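NADH oxidoreductase (Mesorhizobium loti, PDB 3PI7) probably binds NADPH and acts as an oxidoreductase, perhaps a quinone reductase, with a GroES-like fold joined to a Rossmann fold. Local coordinates at residues A[151-156]-A[175-180]; A[161-166]-A[234-239]; A[167-172]-A[191-196]; A[180-185]-A[208-213]; A[224-229]-A[250-255]. All coordinates share one frame; numbering follows the deposited sequence. Where two conformers were deposited one is given.

Interaction 1: A[151-156]-A[175-180]; sequences LTAIAM and SQLCKL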
# COMPACT_ATOMS: atom_id res chain seq x y z
N LEU A 151 -8.53 1.43 -22.56
CA LEU A 151 -8.49 0.17 -21.81
C LEU A 151 -8.10 0.41 -20.38
O LEU A 151 -8.62 -0.28 -19.52
CB LEU A 151 -7.56 -0.86 -22.46
CG LEU A 151 -8.01 -1.27 -23.88
CD1 LEU A 151 -7.03 -2.24 -24.47
CD2 LEU A 151 -9.44 -1.89 -23.87
N THR A 152 -7.25 1.42 -20.11
CA THR A 152 -6.93 1.75 -18.72
C THR A 152 -8.18 2.29 -18.03
O THR A 152 -8.42 1.96 -16.86
CB THR A 152 -5.81 2.81 -18.66
OG1 THR A 152 -4.69 2.32 -19.39
CG2 THR A 152 -5.37 3.13 -17.23
N ALA A 153 -9.00 3.08 -18.76
CA ALA A 153 -10.22 3.64 -18.16
C ALA A 153 -11.18 2.53 -17.81
O ALA A 153 -11.78 2.57 -16.74
CB ALA A 153 -10.90 4.63 -19.10
N ILE A 154 -11.36 1.58 -18.70
CA ILE A 154 -12.28 0.48 -18.43
C ILE A 154 -11.77 -0.32 -17.25
O ILE A 154 -12.52 -0.59 -16.32
CB ILE A 154 -12.47 -0.40 -19.69
CG1 ILE A 154 -13.28 0.41 -20.74
CG2 ILE A 154 -13.19 -1.76 -19.35
CD1 ILE A 154 -13.22 -0.17 -22.19
N ALA A 155 -10.49 -0.70 -17.28
CA ALA A 155 -9.95 -1.54 -16.23
C ALA A 155 -9.99 -0.86 -14.86
O ALA A 155 -10.37 -1.49 -13.89
CB ALA A 155 -8.53 -1.94 -16.58
N MSE A 156 -9.65 0.43 -14.79
CA MSE A 156 -9.62 1.12 -13.51
C MSE A 156 -11.03 1.51 -13.05
O MSE A 156 -11.31 1.43 -11.87
CB MSE A 156 -8.69 2.34 -13.56
CG MSE A 156 -7.22 1.91 -13.68
SE MSE A 156 -5.93 3.30 -13.14
CE MSE A 156 -6.88 4.62 -14.03
N SER A 175 -6.62 15.21 -17.35
CA SER A 175 -5.94 14.33 -18.30
C SER A 175 -6.96 13.59 -19.17
O SER A 175 -8.10 13.42 -18.74
CB SER A 175 -5.04 13.35 -17.57
OG SER A 175 -5.81 12.37 -16.88
N GLN A 176 -6.59 13.18 -20.41
CA GLN A 176 -7.53 12.44 -21.26
C GLN A 176 -8.10 11.20 -20.55
O GLN A 176 -9.29 10.92 -20.65
CB GLN A 176 -6.89 12.03 -22.59
CG GLN A 176 -7.90 11.36 -23.53
CD GLN A 176 -9.05 12.28 -23.86
OE1 GLN A 176 -10.19 12.07 -23.44
NE2 GLN A 176 -8.73 13.40 -24.51
N LEU A 177 -7.24 10.46 -19.85
CA LEU A 177 -7.66 9.25 -19.14
C LEU A 177 -8.76 9.58 -18.10
O LEU A 177 -9.81 8.91 -18.07
CB LEU A 177 -6.43 8.62 -18.49
CG LEU A 177 -6.65 7.39 -17.61
CD1 LEU A 177 -7.48 6.31 -18.32
CD2 LEU A 177 -5.31 6.81 -17.20
N CYS A 178 -8.52 10.61 -17.28
CA CYS A 178 -9.49 10.99 -16.25
C CYS A 178 -10.80 11.41 -16.90
O CYS A 178 -11.87 11.04 -16.40
CB CYS A 178 -8.93 12.09 -15.35
SG CYS A 178 -7.64 11.51 -14.21
N LYS A 179 -10.73 12.11 -18.04
CA LYS A 179 -11.94 12.50 -18.73
C LYS A 179 -12.72 11.28 -19.23
O LYS A 179 -13.94 11.29 -19.15
CB LYS A 179 -11.65 13.49 -19.87
CG LYS A 179 -11.10 14.81 -19.31
CD LYS A 179 -11.13 15.97 -20.31
CE LYS A 179 -10.10 15.87 -21.40
NZ LYS A 179 -10.05 17.14 -22.17
N LEU A 180 -12.04 10.22 -19.71
CA LEU A 180 -12.76 9.01 -20.11
C LEU A 180 -13.45 8.35 -18.89
O LEU A 180 -14.58 7.87 -18.99
CB LEU A 180 -11.80 7.99 -20.76
CG LEU A 180 -11.25 8.33 -22.15
CD1 LEU A 180 -10.23 7.32 -22.55
CD2 LEU A 180 -12.35 8.42 -23.18

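Interaction 2: A[161-166]-A[234-239]; sequences KQEGEK and PRIFLD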
# COMPACT_ATOMS: atom_id res chain seq x y z
N LYS A 161 -16.14 0.33 -9.64
CA LYS A 161 -17.43 -0.37 -9.62
C LYS A 161 -17.46 -1.52 -8.65
O LYS A 161 -18.45 -1.69 -7.94
CB LYS A 161 -17.76 -0.92 -11.00
CG LYS A 161 -18.25 0.13 -11.98
CD LYS A 161 -18.79 -0.57 -13.23
CE LYS A 161 -20.18 -1.13 -13.04
N GLN A 162 -16.39 -2.34 -8.63
CA GLN A 162 -16.31 -3.50 -7.75
C GLN A 162 -16.25 -3.07 -6.28
O GLN A 162 -16.72 -3.80 -5.41
CB GLN A 162 -15.11 -4.39 -8.11
CG GLN A 162 -15.29 -5.15 -9.45
CD GLN A 162 -16.66 -5.78 -9.61
OE1 GLN A 162 -17.05 -6.68 -8.85
NE2 GLN A 162 -17.43 -5.29 -10.58
N GLU A 163 -15.68 -1.89 -6.00
CA GLU A 163 -15.63 -1.40 -4.63
C GLU A 163 -17.05 -0.98 -4.20
O GLU A 163 -17.40 -1.16 -3.03
CB GLU A 163 -14.62 -0.25 -4.53
CG GLU A 163 -14.24 0.13 -3.10
CD GLU A 163 -13.65 -0.97 -2.23
OE1 GLU A 163 -12.74 -1.71 -2.68
OE2 GLU A 163 -14.10 -1.08 -1.06
N GLY A 164 -17.86 -0.48 -5.14
CA GLY A 164 -19.26 -0.17 -4.89
C GLY A 164 -19.62 1.19 -4.33
O GLY A 164 -20.80 1.55 -4.32
N GLU A 165 -18.62 1.96 -3.89
CA GLU A 165 -18.85 3.31 -3.38
C GLU A 165 -19.04 4.27 -4.56
O GLU A 165 -18.27 4.19 -5.52
CB GLU A 165 -17.66 3.72 -2.50
CG GLU A 165 -18.00 4.86 -1.56
CD GLU A 165 -19.21 4.64 -0.67
OE1 GLU A 165 -19.30 3.57 -0.00
OE2 GLU A 165 -20.10 5.52 -0.67
N LYS A 166 -20.10 5.11 -4.56
CA LYS A 166 -20.35 5.98 -5.69
C LYS A 166 -19.23 7.01 -5.89
O LYS A 166 -18.79 7.21 -7.03
CB LYS A 166 -21.73 6.66 -5.60
CG LYS A 166 -22.89 5.66 -5.82
CD LYS A 166 -22.88 4.95 -7.21
CE LYS A 166 -23.85 3.80 -7.29
NZ LYS A 166 -24.00 3.30 -8.68
N PRO A 234 -15.35 8.52 -0.38
CA PRO A 234 -14.80 7.62 -1.42
C PRO A 234 -13.83 6.59 -0.86
O PRO A 234 -13.15 6.86 0.13
CB PRO A 234 -14.03 8.59 -2.34
CG PRO A 234 -13.58 9.68 -1.42
CD PRO A 234 -14.78 9.88 -0.51
N ARG A 235 -13.71 5.46 -1.52
CA ARG A 235 -12.73 4.47 -1.09
C ARG A 235 -11.65 4.29 -2.13
O ARG A 235 -10.53 3.93 -1.77
CB ARG A 235 -13.40 3.15 -0.73
CG ARG A 235 -14.00 3.20 0.70
CD ARG A 235 -14.40 1.83 1.24
NE ARG A 235 -15.33 1.10 0.39
CZ ARG A 235 -16.65 1.32 0.32
NH1 ARG A 235 -17.21 2.28 1.05
NH2 ARG A 235 -17.41 0.58 -0.48
N ILE A 236 -11.93 4.57 -3.41
CA ILE A 236 -10.89 4.38 -4.41
C ILE A 236 -10.29 5.67 -4.78
O ILE A 236 -11.00 6.61 -5.09
CB ILE A 236 -11.42 3.67 -5.69
CG1 ILE A 236 -12.05 2.30 -5.33
CG2 ILE A 236 -10.34 3.53 -6.77
CD1 ILE A 236 -10.99 1.21 -4.75
N PHE A 237 -8.94 5.70 -4.78
CA PHE A 237 -8.21 6.89 -5.22
C PHE A 237 -7.27 6.45 -6.33
O PHE A 237 -6.33 5.68 -6.08
CB PHE A 237 -7.46 7.50 -4.01
CG PHE A 237 -6.41 8.54 -4.31
CD1 PHE A 237 -6.54 9.41 -5.40
CD2 PHE A 237 -5.29 8.67 -3.50
CE1 PHE A 237 -5.56 10.36 -5.68
CE2 PHE A 237 -4.33 9.66 -3.75
CZ PHE A 237 -4.49 10.52 -4.82
N LEU A 238 -7.54 6.93 -7.56
CA LEU A 238 -6.73 6.63 -8.74
C LEU A 238 -5.76 7.77 -8.88
O LEU A 238 -6.17 8.91 -9.13
CB LEU A 238 -7.61 6.42 -10.00
CG LEU A 238 -8.72 5.37 -9.86
CD1 LEU A 238 -9.56 5.29 -11.16
CD2 LEU A 238 -8.14 4.01 -9.56
N ASP A 239 -4.48 7.49 -8.65
CA ASP A 239 -3.50 8.55 -8.60
C ASP A 239 -2.45 8.50 -9.71
O ASP A 239 -1.65 7.57 -9.76
CB ASP A 239 -2.81 8.46 -7.23
CG ASP A 239 -1.72 9.49 -6.97
OD1 ASP A 239 -1.82 10.62 -7.52
OD2 ASP A 239 -0.80 9.19 -6.19

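Interaction 3: A[167-172]-A[191-196]; sequences AFVMTA and RPIVTV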
# COMPACT_ATOMS: atom_id res chain seq x y z
N ALA A 167 -18.71 7.57 -4.80
CA ALA A 167 -17.64 8.56 -4.94
C ALA A 167 -16.28 7.91 -5.06
O ALA A 167 -16.01 6.92 -4.40
CB ALA A 167 -17.63 9.50 -3.76
N PHE A 168 -15.40 8.51 -5.87
CA PHE A 168 -14.03 8.04 -6.00
C PHE A 168 -13.17 9.25 -6.34
O PHE A 168 -13.70 10.30 -6.69
CB PHE A 168 -13.91 6.90 -7.00
CG PHE A 168 -14.16 7.31 -8.43
CD1 PHE A 168 -15.46 7.49 -8.90
CD2 PHE A 168 -13.09 7.58 -9.29
CE1 PHE A 168 -15.69 7.83 -10.23
CE2 PHE A 168 -13.33 7.94 -10.62
CZ PHE A 168 -14.62 8.12 -11.06
N VAL A 169 -11.86 9.14 -6.13
CA VAL A 169 -10.98 10.30 -6.29
C VAL A 169 -9.97 10.05 -7.40
O VAL A 169 -9.45 8.95 -7.53
CB VAL A 169 -10.26 10.66 -4.95
CG1 VAL A 169 -9.45 11.95 -5.06
CG2 VAL A 169 -11.25 10.77 -3.80
N MSE A 170 -9.61 11.14 -8.10
CA MSE A 170 -8.57 11.08 -9.13
C MSE A 170 -7.75 12.34 -9.11
O MSE A 170 -8.30 13.43 -9.09
CB MSE A 170 -9.17 10.91 -10.53
CG MSE A 170 -9.77 9.54 -10.72
SE MSE A 170 -10.27 9.22 -12.53
CE MSE A 170 -11.73 10.49 -12.65
N THR A 171 -6.42 12.19 -9.13
CA THR A 171 -5.54 13.35 -9.35
C THR A 171 -5.35 13.51 -10.87
O THR A 171 -5.65 12.59 -11.64
CB THR A 171 -4.21 13.20 -8.66
OG1 THR A 171 -3.70 11.90 -8.91
CG2 THR A 171 -4.29 13.46 -7.20
N ALA A 172 -4.84 14.68 -11.32
CA ALA A 172 -4.64 15.01 -12.75
C ALA A 172 -5.98 14.91 -13.46
O ALA A 172 -6.11 14.22 -14.47
CB ALA A 172 -3.61 14.08 -13.40
N ARG A 191 -19.57 9.26 -8.77
CA ARG A 191 -19.29 10.66 -8.44
C ARG A 191 -17.81 10.93 -8.35
O ARG A 191 -17.22 10.81 -7.29
CB ARG A 191 -19.99 10.99 -7.13
CG ARG A 191 -21.49 10.94 -7.27
CD ARG A 191 -22.18 11.06 -5.92
NE ARG A 191 -21.97 12.37 -5.30
CZ ARG A 191 -22.73 13.43 -5.52
NH1 ARG A 191 -23.72 13.38 -6.41
NH2 ARG A 191 -22.49 14.58 -4.89
N PRO A 192 -17.22 11.39 -9.45
CA PRO A 192 -15.77 11.62 -9.43
C PRO A 192 -15.40 12.85 -8.64
O PRO A 192 -16.04 13.89 -8.76
CB PRO A 192 -15.42 11.80 -10.93
CG PRO A 192 -16.59 11.25 -11.67
CD PRO A 192 -17.77 11.52 -10.81
N ILE A 193 -14.31 12.74 -7.89
CA ILE A 193 -13.74 13.86 -7.15
C ILE A 193 -12.40 14.04 -7.80
O ILE A 193 -11.58 13.13 -7.70
CB ILE A 193 -13.64 13.53 -5.64
CG1 ILE A 193 -15.03 13.32 -5.00
CG2 ILE A 193 -12.80 14.60 -4.88
CD1 ILE A 193 -14.93 12.44 -3.68
N VAL A 194 -12.15 15.17 -8.47
CA VAL A 194 -10.89 15.27 -9.16
C VAL A 194 -10.16 16.54 -8.77
O VAL A 194 -10.79 17.52 -8.41
CB VAL A 194 -11.03 15.16 -10.71
CG1 VAL A 194 -11.79 13.89 -11.11
CG2 VAL A 194 -11.69 16.40 -11.32
N THR A 195 -8.84 16.50 -8.86
CA THR A 195 -8.04 17.69 -8.57
C THR A 195 -7.43 18.24 -9.86
O THR A 195 -7.03 17.46 -10.75
CB THR A 195 -6.95 17.40 -7.53
OG1 THR A 195 -6.00 16.54 -8.15
CG2 THR A 195 -7.50 16.80 -6.22
N VAL A 196 -7.35 19.57 -9.96
CA VAL A 196 -6.73 20.30 -11.07
C VAL A 196 -5.75 21.35 -10.53
O VAL A 196 -5.76 21.63 -9.35
CB VAL A 196 -7.79 20.97 -11.99
CG1 VAL A 196 -8.68 19.92 -12.64
CG2 VAL A 196 -8.63 21.99 -11.23
O HOH W 1 -3.78 17.01 -9.94

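Interaction 4: A[180-185]-A[208-213]; sequences LIIGLA and IGAAHV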
# COMPACT_ATOMS: atom_id res chain seq x y z
N LEU A 180 -12.04 10.22 -19.71
CA LEU A 180 -12.76 9.01 -20.11
C LEU A 180 -13.45 8.35 -18.89
O LEU A 180 -14.58 7.87 -18.99
CB LEU A 180 -11.80 7.99 -20.76
CG LEU A 180 -11.25 8.33 -22.15
CD1 LEU A 180 -10.23 7.32 -22.55
CD2 LEU A 180 -12.35 8.42 -23.18
N ILE A 181 -12.74 8.29 -17.76
CA ILE A 181 -13.29 7.67 -16.54
C ILE A 181 -14.46 8.49 -16.03
O ILE A 181 -15.47 7.92 -15.65
CB ILE A 181 -12.20 7.46 -15.46
CG1 ILE A 181 -11.16 6.47 -16.01
CG2 ILE A 181 -12.83 6.90 -14.12
CD1 ILE A 181 -9.93 6.23 -15.13
N ILE A 182 -14.34 9.83 -16.07
CA ILE A 182 -15.43 10.72 -15.64
C ILE A 182 -16.71 10.39 -16.45
O ILE A 182 -17.78 10.23 -15.85
CB ILE A 182 -15.04 12.22 -15.71
CG1 ILE A 182 -14.00 12.57 -14.63
CG2 ILE A 182 -16.29 13.10 -15.50
CD1 ILE A 182 -13.26 13.91 -14.81
N GLY A 183 -16.57 10.23 -17.77
CA GLY A 183 -17.66 9.86 -18.68
C GLY A 183 -18.33 8.56 -18.31
O GLY A 183 -19.56 8.50 -18.19
N LEU A 184 -17.54 7.51 -18.06
CA LEU A 184 -18.02 6.20 -17.59
C LEU A 184 -18.77 6.33 -16.27
O LEU A 184 -19.80 5.70 -16.07
CB LEU A 184 -16.84 5.24 -17.37
CG LEU A 184 -16.12 4.71 -18.61
CD1 LEU A 184 -14.87 3.92 -18.22
CD2 LEU A 184 -17.05 3.82 -19.47
N ALA A 185 -18.19 7.10 -15.33
CA ALA A 185 -18.77 7.33 -14.02
C ALA A 185 -20.13 7.98 -14.13
O ALA A 185 -21.06 7.51 -13.49
CB ALA A 185 -17.84 8.21 -13.21
N ILE A 208 -18.48 17.29 -18.02
CA ILE A 208 -18.44 15.89 -18.44
C ILE A 208 -18.88 14.93 -17.31
O ILE A 208 -19.06 13.74 -17.57
CB ILE A 208 -17.07 15.50 -19.04
CG1 ILE A 208 -15.92 15.87 -18.11
CG2 ILE A 208 -16.90 16.16 -20.43
CD1 ILE A 208 -14.72 15.06 -18.32
N GLY A 209 -19.06 15.44 -16.09
CA GLY A 209 -19.59 14.60 -15.02
C GLY A 209 -18.87 14.55 -13.70
O GLY A 209 -19.25 13.74 -12.85
N ALA A 210 -17.82 15.37 -13.49
CA ALA A 210 -17.15 15.33 -12.19
C ALA A 210 -18.06 15.93 -11.13
O ALA A 210 -18.70 16.95 -11.39
CB ALA A 210 -15.83 16.05 -12.23
N ALA A 211 -18.20 15.24 -9.99
CA ALA A 211 -19.04 15.74 -8.88
C ALA A 211 -18.32 16.86 -8.16
O ALA A 211 -18.95 17.83 -7.74
CB ALA A 211 -19.36 14.62 -7.91
N HIS A 212 -17.00 16.71 -7.99
CA HIS A 212 -16.17 17.73 -7.35
C HIS A 212 -14.91 17.96 -8.16
O HIS A 212 -14.28 17.00 -8.61
CB HIS A 212 -15.78 17.27 -5.92
CG HIS A 212 -16.94 17.13 -4.98
ND1 HIS A 212 -17.33 18.18 -4.17
CD2 HIS A 212 -17.73 16.06 -4.74
CE1 HIS A 212 -18.34 17.71 -3.45
NE2 HIS A 212 -18.64 16.46 -3.79
N VAL A 213 -14.50 19.22 -8.27
CA VAL A 213 -13.27 19.56 -8.97
C VAL A 213 -12.55 20.50 -8.05
O VAL A 213 -13.05 21.58 -7.77
CB VAL A 213 -13.47 20.15 -10.40
CG1 VAL A 213 -12.11 20.36 -11.09
CG2 VAL A 213 -14.33 19.23 -11.24

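Interaction 5: A[224-229]-A[250-255]; sequences TLREVM and FNAMPK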
# COMPACT_ATOMS: atom_id res chain seq x y z
N THR A 224 -11.01 22.12 2.34
CA THR A 224 -12.04 21.78 1.34
C THR A 224 -12.00 20.28 1.13
O THR A 224 -13.03 19.62 1.12
CB THR A 224 -11.76 22.56 0.04
OG1 THR A 224 -11.84 23.94 0.32
CG2 THR A 224 -12.75 22.22 -1.08
N LEU A 225 -10.78 19.74 0.97
CA LEU A 225 -10.56 18.31 0.77
C LEU A 225 -11.25 17.48 1.87
O LEU A 225 -12.01 16.57 1.54
CB LEU A 225 -9.05 18.04 0.71
CG LEU A 225 -8.55 16.62 0.57
CD1 LEU A 225 -9.12 15.94 -0.67
CD2 LEU A 225 -7.07 16.61 0.56
N ARG A 226 -10.99 17.81 3.16
CA ARG A 226 -11.58 17.09 4.28
C ARG A 226 -13.10 17.21 4.27
O ARG A 226 -13.77 16.22 4.58
CB ARG A 226 -11.00 17.57 5.63
CG ARG A 226 -9.51 17.31 5.67
CD ARG A 226 -8.87 17.42 7.04
NE ARG A 226 -7.48 16.98 6.95
CZ ARG A 226 -7.08 15.72 7.05
NH1 ARG A 226 -7.96 14.75 7.30
NH2 ARG A 226 -5.80 15.41 6.91
N GLU A 227 -13.65 18.37 3.88
CA GLU A 227 -15.11 18.53 3.81
C GLU A 227 -15.68 17.61 2.75
O GLU A 227 -16.67 16.93 2.99
CB GLU A 227 -15.48 19.98 3.52
CG GLU A 227 -15.28 20.92 4.71
CD GLU A 227 -15.50 22.38 4.37
OE1 GLU A 227 -16.17 22.67 3.36
OE2 GLU A 227 -15.05 23.25 5.16
N VAL A 228 -15.01 17.53 1.61
CA VAL A 228 -15.49 16.67 0.51
C VAL A 228 -15.35 15.18 0.90
O VAL A 228 -16.24 14.39 0.60
CB VAL A 228 -14.74 17.01 -0.82
CG1 VAL A 228 -15.16 16.03 -1.93
CG2 VAL A 228 -15.05 18.45 -1.23
N MSE A 229 -14.22 14.80 1.51
CA MSE A 229 -14.04 13.41 1.93
C MSE A 229 -15.10 13.00 2.92
O MSE A 229 -15.59 11.90 2.83
CB MSE A 229 -12.66 13.18 2.58
CG MSE A 229 -11.53 13.40 1.65
SE MSE A 229 -11.53 12.33 0.08
CE MSE A 229 -12.19 13.66 -1.20
N PHE A 250 -4.81 10.91 0.29
CA PHE A 250 -4.85 9.65 0.99
C PHE A 250 -5.10 9.84 2.48
O PHE A 250 -5.95 9.16 3.06
CB PHE A 250 -3.54 8.92 0.77
CG PHE A 250 -3.49 7.56 1.43
CD1 PHE A 250 -4.36 6.54 1.03
CD2 PHE A 250 -2.52 7.27 2.39
CE1 PHE A 250 -4.28 5.27 1.59
CE2 PHE A 250 -2.43 5.99 2.94
CZ PHE A 250 -3.31 5.00 2.53
N ASN A 251 -4.39 10.78 3.10
CA ASN A 251 -4.54 11.08 4.51
C ASN A 251 -5.98 11.47 4.89
O ASN A 251 -6.47 11.09 5.96
CB ASN A 251 -3.59 12.22 4.87
CG ASN A 251 -3.51 12.52 6.34
OD1 ASN A 251 -3.93 13.59 6.80
ND2 ASN A 251 -3.02 11.58 7.10
N ALA A 252 -6.66 12.22 4.01
CA ALA A 252 -8.01 12.72 4.28
C ALA A 252 -9.09 11.69 3.96
O ALA A 252 -10.25 11.88 4.36
CB ALA A 252 -8.27 13.99 3.48
N MSE A 253 -8.74 10.62 3.23
CA MSE A 253 -9.77 9.68 2.85
C MSE A 253 -10.26 8.84 4.03
O MSE A 253 -9.54 8.67 5.04
CB MSE A 253 -9.30 8.78 1.70
CG MSE A 253 -9.27 9.50 0.39
SE MSE A 253 -8.37 8.37 -0.85
CE MSE A 253 -9.93 7.23 -1.40
N PRO A 254 -11.51 8.30 3.92
CA PRO A 254 -12.04 7.51 5.04
C PRO A 254 -11.40 6.13 5.11
O PRO A 254 -10.54 5.76 4.29
CB PRO A 254 -13.53 7.40 4.71
CG PRO A 254 -13.59 7.42 3.25
CD PRO A 254 -12.52 8.42 2.83
N LYS A 255 -11.86 5.34 6.10
CA LYS A 255 -11.38 3.99 6.32
C LYS A 255 -11.59 3.12 5.07
O LYS A 255 -12.54 3.30 4.30
CB LYS A 255 -12.05 3.35 7.55
CG LYS A 255 -13.55 3.15 7.43
CD LYS A 255 -14.18 2.77 8.77
CE LYS A 255 -15.69 2.85 8.71
O HOH W 2 -10.73 13.99 6.18
O HOH W 3 -7.82 11.67 8.44

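Interaction 1: A[151-156]-A[175-180]
Thr-152 and Leu-177 meet where helix 148-163 packs against helix 176-188 on one side of the parallel Rossmann sheet. Over these segments the two helix axes come within 9.1 Å and cross at -49°, and Ala-153 and Leu-177 bring their CA atoms to 6.2 Å. Thr-152 offers its methyl rather than its hydroxyl: CG2, anti to the backbone N, touches Leu-177 CD2 at 3.7 Å, the two side chains crossing at about a right angle. OG1 is hydrogen-bonded to the carbonyl oxygen of Val-148 one turn back, which suits threonine to a buried, otherwise apolar place. Ala-153 comes next, at the nearest point of the two backbones, where a small side chain fits; its CB rests 3.9 Å from Leu-177 CD1 and as close to Leu-180 CB. One turn further on, Met-156, a selenomethionine, bends at its last torsion (chi3 -43°), and its CE lies 4.2 Å from Leu-177 CD2. Leu-177 therefore serves all three residues, its CG anti to the backbone N: CD1 lies against Ala-153, 3.6 Å from its N, and also touches Thr-152, while CD2 meets Thr-152 CG2 and Met-156 CE. An alanine in its place would probably open a gap beside Ala-153 and Thr-152 and set the end of Met-156 freer to turn. Tyr-262 also touches Leu-177 and Met-156, extending the apolar cluster. The first turn of helix 176-188 is fixed by Ser-175 at the N-cap, whose OG accepts a hydrogen bond from Cys-178 N at 3.3 Å.

Interaction 2: A[161-166]-A[234-239]
Arg-235 is shared by two glutamates that lie two residues apart, and each carboxylate is met on its anti side rather than through the familiar fork of two oxygens. Glu-163 is gripped side-on. NE makes a nearly straight salt bridge of 2.9 Å to Glu-163 OE2 (172° at the hydrogen), with the oxygen in the guanidinium plane, while NH2 turns to the backbone oxygen, Glu-163 O, at 3.1 Å. This second donor stands above the carbonyl plane and its bond is more bent (137°). Glu-165 makes the second salt bridge: its OE1 lies 2.7 Å from Arg-235 NH1 in a bent bond, tilted from the guanidinium plane, and its CB sits over one face of the same group, toward its rim. Both carboxylates are turned steeply against the guanidinium. The bend of the arginine at chi3 (-55°) places NE facing Glu-163. Beneath the charges, Glu-163 CB packs on Ile-236 CG1 at 3.7 Å, where the buried strand begins.

Between the two acids the chain leaves helix 148-163 at Gly-164, whose positive phi suits a residue without a side chain, and runs on toward strand 167-170. This salt-bridge network joins the C-terminal end of helix 148-163 to the start of strand 236-239 in the Rossmann sheet. Glu-163 OE1 has a further, long and weak ion pair with Arg-258. With two carboxylates and the carbonyl of Glu-163, in the last turn of the helix, around it, one arginine probably offsets much of the negative charge gathered here, and its three nitrogens fix the rotation of its guanidinium.

Interaction 3: A[167-172]-A[191-196]
Phe-168 O and Ile-193 N are bonded (2.8 Å) between two parallel strands, 167-170 and 191-196, the flanking strands of a beta-alpha-beta unit of the Rossmann fold whose crossover is helix 176-188. Phe-168 N bonds to Arg-191 O, Met-170 N to Ile-193 O, and Thr-195 N to Met-170 O. Pro-192 is tolerated within this pairing because the bonds to 167-170 come from Arg-191, Ile-193 and Thr-195, and its missing N-H costs none of them. On the face that carries Phe-168 and Met-170, the phenyl ring has its CG between the backbone N and the carbonyl carbon (chi1 68°). Pro-192 CA lies over one face of the ring, toward its rim, in a CH-pi contact (4.2 Å from CA to the ring centroid), and Pro-192 CG touches Phe-168 CZ. Beside it Met-170, a selenomethionine, runs alongside Val-194, its CE 3.7 Å from Val-194 CG1. The other face is lined by Val-169 CG2 and Ala-167 CB, both touching Ile-193 CD1.

Further out, Ile-181, Ile-182 and Ala-185 of the crossover helix pack on the Phe-168 face, and Met-229 and Ile-249 on the Val-169 face. Beyond the last strand bond, a water accepts from Ala-172 N at 2.9 Å and is hydrogen-bonded to Thr-195 OG1.

Interaction 4: A[180-185]-A[208-213]
Ile-182 lays its CG2 methyl over the bend at Ile-208, Gly-209 and Ala-210, overlapping backbone more than side chain. Anti to the backbone N of Ile-182, CG2 is carried onto the turn, where it lies 3.4 Å from Ala-210 N and 3.5 Å from Gly-209 C; its other close neighbours are Ile-208 O, CG1 and CD1. The other branch ends in CD1, which touches Ile-208 CD1 (4.0 Å) and, a little farther, Ala-210 CB. Ile-208 crosses Ile-182 at about a right angle, and its CD1 also comes to 3.9 Å from Ile-182 CB. Its CG1 sits between the backbone N and the carbonyl carbon (chi1 52°), which brings that atom against Ile-182 CG2.

The turn at Gly-209 is a Schellman motif following helix 202-208, and it sends the chain into strand 212-215, the outermost strand at this end of the Rossmann sheet within the chain. Gly-209 has the positive phi (130°) of that motif, and a CB there would be tight against Ile-182 CG2 as well as against the preceding carbonyl. Leu-205 of helix 202-208 and Met-170 of the sheet also touch Ile-182. At Gly-183 the approach is looser, with CA 4.3 Å from Ile-208 O.

Interaction 5: A[224-229]-A[250-255]
Helix 221-232 passes the last turn of helix 243-252 with Arg-226 CA 5.6 Å from Ala-252 CA, and Met-253 is the first residue to leave the helical path. The small Ala-252 allows this close approach: its CB is touched by Leu-225 CG at 3.9 Å and by Met-229 CG at 3.8 Å. Met-229 is a selenomethionine; in the conformer given for Met-253, its SE lies 3.6 Å from Met-253 CG, and the inner side is largely apolar. On the outer side the extended Arg-226 chain lays one guanidinium face over Ala-252 CB, off-centre. In the conformer given, its NH2 donates a short, bent bond (2.6 Å, 135°) to Asn-251 OD1, the oxygen lying in the guanidinium plane, while the amide plane stands 87° to it. Two waters extend the link from NH1: one donates to Asn-251 O, and the other, weakly held by NH1, donates to Ala-252 O at 2.8 Å.

The contact joins two helices on the same side of the Rossmann sheet. An alanine in place of Asn-251 would probably leave Arg-226 NH2 without this acceptor and the guanidinium freer to turn. A positive group suits these last-turn carbonyls, which a helix end is likely to make more negative, yet Arg-226 is exposed and modelled in two conformers, so the polar grip is probably partial.

Interactions 1 and 3 are buried, whereas 2, 4 and 5 reach toward the surface. Interaction 3 is the sheet core. Helix 176-188 covers its Phe-168 and Met-170 face, and helix 148-163 lies beside it over Leu-238 of the next strand; helix 221-232 of interaction 5 lies on the opposite, Val-169 face, where Met-229 reaches Ile-193. Helix 148-163 serves interactions 1 and 2, and helix 176-188 serves 1 and 4, which share Leu-180. Strands 236-239 and 212-215 flank the pair of interaction 3, tying interactions 2 and 4 to the same sheet. Side-chain charge appears in interactions 2 and 5, while interactions 1 and 4 are apolar across their segments and interaction 3 is backbone-bonded, with one water at its end.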